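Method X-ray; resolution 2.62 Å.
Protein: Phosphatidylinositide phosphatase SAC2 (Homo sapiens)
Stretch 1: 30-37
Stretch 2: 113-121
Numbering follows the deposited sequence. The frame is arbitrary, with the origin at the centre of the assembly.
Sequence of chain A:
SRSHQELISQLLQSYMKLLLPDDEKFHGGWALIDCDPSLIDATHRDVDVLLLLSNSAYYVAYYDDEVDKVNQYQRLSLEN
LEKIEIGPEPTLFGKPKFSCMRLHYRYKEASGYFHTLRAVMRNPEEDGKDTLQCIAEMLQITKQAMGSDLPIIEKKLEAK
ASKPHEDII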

# COMPACT_ATOMS: atom_id res chain seq x y z
N TRP A 30 6.56 -13.59 -13.09
CA TRP A 30 6.18 -12.28 -13.65
C TRP A 30 7.07 -11.90 -14.83
O TRP A 30 8.28 -12.13 -14.81
N ALA A 31 6.46 -11.31 -15.85
CA ALA A 31 7.20 -10.73 -16.96
C ALA A 31 7.60 -9.32 -16.58
O ALA A 31 6.76 -8.53 -16.16
N LEU A 32 8.89 -9.01 -16.71
CA LEU A 32 9.41 -7.70 -16.36
C LEU A 32 10.40 -7.17 -17.39
O LEU A 32 10.67 -7.81 -18.41
N ILE A 33 10.93 -5.98 -17.13
CA ILE A 33 11.90 -5.32 -17.99
C ILE A 33 13.09 -4.87 -17.15
O ILE A 33 12.90 -4.42 -16.02
N ASP A 34 14.29 -5.03 -17.69
CA ASP A 34 15.52 -4.55 -17.08
C ASP A 34 15.49 -3.02 -17.00
O ASP A 34 15.26 -2.35 -18.00
N CYS A 35 15.72 -2.49 -15.80
CA CYS A 35 15.58 -1.06 -15.54
C CYS A 35 16.91 -0.30 -15.54
O CYS A 35 16.94 0.90 -15.83
N ASP A 36 18.00 -0.99 -15.23
CA ASP A 36 19.33 -0.37 -15.22
C ASP A 36 19.89 -0.13 -16.63
O ASP A 36 19.69 -0.96 -17.52
N PRO A 37 20.59 1.00 -16.83
CA PRO A 37 21.24 1.27 -18.11
C PRO A 37 22.30 0.21 -18.43
O PRO A 37 23.25 0.04 -17.66
N TYR A 113 25.77 -7.16 -5.64
CA TYR A 113 25.08 -7.72 -6.79
C TYR A 113 23.59 -7.42 -6.70
O TYR A 113 22.96 -7.68 -5.66
N PHE A 114 23.03 -6.88 -7.78
CA PHE A 114 21.59 -6.58 -7.80
C PHE A 114 20.95 -6.56 -9.18
O PHE A 114 21.59 -6.21 -10.18
N HIS A 115 19.69 -6.96 -9.22
CA HIS A 115 18.86 -6.86 -10.41
C HIS A 115 17.93 -5.68 -10.24
O HIS A 115 17.33 -5.51 -9.18
N THR A 116 17.82 -4.85 -11.27
CA THR A 116 16.93 -3.70 -11.22
C THR A 116 15.86 -3.84 -12.29
O THR A 116 16.15 -3.77 -13.49
N LEU A 117 14.63 -4.06 -11.84
CA LEU A 117 13.54 -4.46 -12.72
C LEU A 117 12.35 -3.52 -12.63
O LEU A 117 12.15 -2.87 -11.60
N ARG A 118 11.58 -3.44 -13.70
CA ARG A 118 10.33 -2.69 -13.68
C ARG A 118 9.25 -3.43 -14.46
O ARG A 118 9.53 -4.39 -15.17
N ALA A 119 8.01 -2.98 -14.30
CA ALA A 119 6.88 -3.64 -14.92
C ALA A 119 6.58 -3.05 -16.29
O ALA A 119 6.71 -1.84 -16.50
N VAL A 120 6.18 -3.91 -17.22
CA VAL A 120 5.74 -3.47 -18.55
C VAL A 120 4.33 -2.88 -18.45
O VAL A 120 3.37 -3.59 -18.12
N MSE A 121 4.22 -1.58 -18.70
CA MSE A 121 2.96 -0.86 -18.48
C MSE A 121 2.41 -0.16 -19.71
O MSE A 121 3.16 0.46 -20.48

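The shortest side-chain hydrogen bond in this contact lies just past the end of the first strand. Asp-36 points its CA-to-CB bond toward the second stretch, and so does Thr-116 toward the first, so the two meet head-on: the hydroxyl OG1 of Thr-116 donates to OD2 of Asp-36 at 2.4 Å, very short for a hydrogen bond. Thr-116 takes chi1 in the m well, while Asp-36 sits between wells at -99°. The same carboxylate oxygen, Asp-36 OD2, lies 3.8 Å from CE1 of Phe-114, near the plane of the ring and at its edge. Phe-114 (chi1 p) starts out sideways, and the end of its side chain comes nearer.

Next come the backbone bonds that fix the register. Ile-33 and Arg-118 form an antiparallel hydrogen-bonded pair, with Ile-33 N giving to Arg-118 O at 2.9 Å and Arg-118 N giving to Ile-33 O at 2.8 Å. Beyond them, Cys-35 N donates to Thr-116 O at 2.7 Å, which carries the pairing past the strand into the loop. The carbonyl Ile-33 O also receives a CA-H contact from Leu-117 CA at 3.4 Å.

Asp-34 shows how a side chain directed away can still take part. Its CA-to-CB bond leaves the other stretch, yet with chi1 t its carboxylate comes nearer, and water 1 fills the gap. The water donates to Asp-34 OD1 at 2.5 Å and accepts from Thr-116 N at 2.8 Å, so it links the acid to a backbone amide across the contact. Asp-34 OD1 and Thr-116 O, 3.3 Å apart, are both acceptors and do not bond directly.

Ile-33 and Arg-118 send their side chains to the same face of the sheet, and these are the two residues most covered by the opposing stretch. Ile-33, m then t, places CD1 over one face of the Arg-118 guanidinium, 4.2 Å from NH1, and brings the same CD1 to 3.6 Å from CB of Val-120. Arg-118 has chi1 p, with chi2 and chi3 both t, so its chain runs extended beyond CB. Its aliphatic part also meets Cys-35: CB of Cys-35 lies 4.3 Å from CG of Arg-118 and 3.8 Å from CG2 of Thr-116. Cys-35 points toward the second stretch with chi1 t, and is bonded covalently to a group elsewhere in the structure.

A separate apolar cluster gathers around Leu-32. With chi1 m and chi2 t, Leu-32 sets its CD1 3.8 Å from Leu-117 CD1 and its CD2 4.3 Å from Ala-119 CB. Leu-117 uses the same pair of wells. Both leucines start sideways and Ala-119 points away.

The rule to take from this contact is that backbone pairing sets the register, Ile-33 and Arg-118 cover one another on a shared face at the hydrogen-bonded pair, and a short acid-hydroxyl bond joins the loop beyond the strand to the second stretch.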

# COMPACT_ATOMS: atom_id res chain seq x y z
CB TRP A 30 6.25 -11.19 -12.58
CG TRP A 30 5.47 -11.50 -11.34
CD1 TRP A 30 4.20 -11.13 -11.06
CD2 TRP A 30 5.93 -12.27 -10.21
NE1 TRP A 30 3.82 -11.61 -9.82
CE2 TRP A 30 4.87 -12.31 -9.28
CE3 TRP A 30 7.13 -12.92 -9.90
CZ2 TRP A 30 4.97 -12.99 -8.07
CZ3 TRP A 30 7.23 -13.59 -8.69
CH2 TRP A 30 6.16 -13.62 -7.78
CB ALA A 31 6.34 -10.72 -18.22
CB LEU A 32 10.04 -7.72 -14.96
CG LEU A 32 9.18 -8.14 -13.75
CD1 LEU A 32 10.05 -8.44 -12.55
CD2 LEU A 32 8.12 -7.10 -13.40
CB ILE A 33 11.26 -4.11 -18.73
CG1 ILE A 33 10.16 -4.59 -19.67
CG2 ILE A 33 12.31 -3.30 -19.50
CD1 ILE A 33 9.23 -3.48 -20.14
CB ASP A 34 16.73 -5.02 -17.89
CG ASP A 34 18.07 -4.67 -17.25
OD1 ASP A 34 18.14 -4.41 -16.03
OD2 ASP A 34 19.09 -4.68 -17.97
CB CYS A 35 14.81 -0.83 -14.23
SG CYS A 35 14.87 0.86 -13.61
CB ASP A 36 20.32 -1.20 -14.40
CG ASP A 36 20.53 -0.64 -13.00
OD1 ASP A 36 20.81 0.57 -12.86
OD2 ASP A 36 20.43 -1.42 -12.03
CB PRO A 37 21.90 2.64 -17.90
CG PRO A 37 21.13 3.27 -16.79
CD PRO A 37 20.73 2.14 -15.90
CB TYR A 113 25.27 -9.24 -6.85
CG TYR A 113 26.69 -9.71 -7.06
CD1 TYR A 113 27.21 -9.89 -8.35
CD2 TYR A 113 27.51 -10.01 -5.98
CE1 TYR A 113 28.51 -10.33 -8.55
CE2 TYR A 113 28.82 -10.45 -6.17
CZ TYR A 113 29.31 -10.61 -7.45
OH TYR A 113 30.60 -11.05 -7.63
CB PHE A 114 21.25 -5.29 -7.02
CG PHE A 114 22.06 -4.09 -7.42
CD1 PHE A 114 21.69 -3.31 -8.52
CD2 PHE A 114 23.17 -3.70 -6.67
CE1 PHE A 114 22.43 -2.18 -8.87
CE2 PHE A 114 23.92 -2.57 -7.02
CZ PHE A 114 23.55 -1.81 -8.12
CB HIS A 115 18.03 -8.12 -10.58
CG HIS A 115 18.84 -9.37 -10.72
ND1 HIS A 115 19.59 -9.64 -11.84
CD2 HIS A 115 19.02 -10.41 -9.87
CE1 HIS A 115 20.20 -10.80 -11.68
NE2 HIS A 115 19.87 -11.29 -10.50
CB THR A 116 17.69 -2.37 -11.35
OG1 THR A 116 18.83 -2.39 -10.49
CG2 THR A 116 16.79 -1.21 -10.98
CB LEU A 117 13.11 -5.90 -12.41
CG LEU A 117 14.24 -6.93 -12.29
CD1 LEU A 117 13.74 -8.24 -11.68
CD2 LEU A 117 14.94 -7.17 -13.63
CB ARG A 118 10.51 -1.26 -14.22
CG ARG A 118 10.80 -1.15 -15.71
CD ARG A 118 10.49 0.25 -16.21
NE ARG A 118 10.96 0.47 -17.57
CZ ARG A 118 10.19 0.51 -18.65
NH1 ARG A 118 8.87 0.35 -18.55
NH2 ARG A 118 10.73 0.72 -19.84
CB ALA A 119 5.66 -3.57 -14.01
CB VAL A 120 5.83 -4.62 -19.61
CG1 VAL A 120 5.47 -5.99 -19.02
CG2 VAL A 120 5.00 -4.30 -20.85
CB MSE A 121 3.11 0.14 -17.32
CG MSE A 121 3.33 -0.52 -15.95
SE MSE A 121 1.70 -1.08 -15.03
CE MSE A 121 0.93 -2.33 -16.33
O HOH W 1 18.72 -5.50 -13.81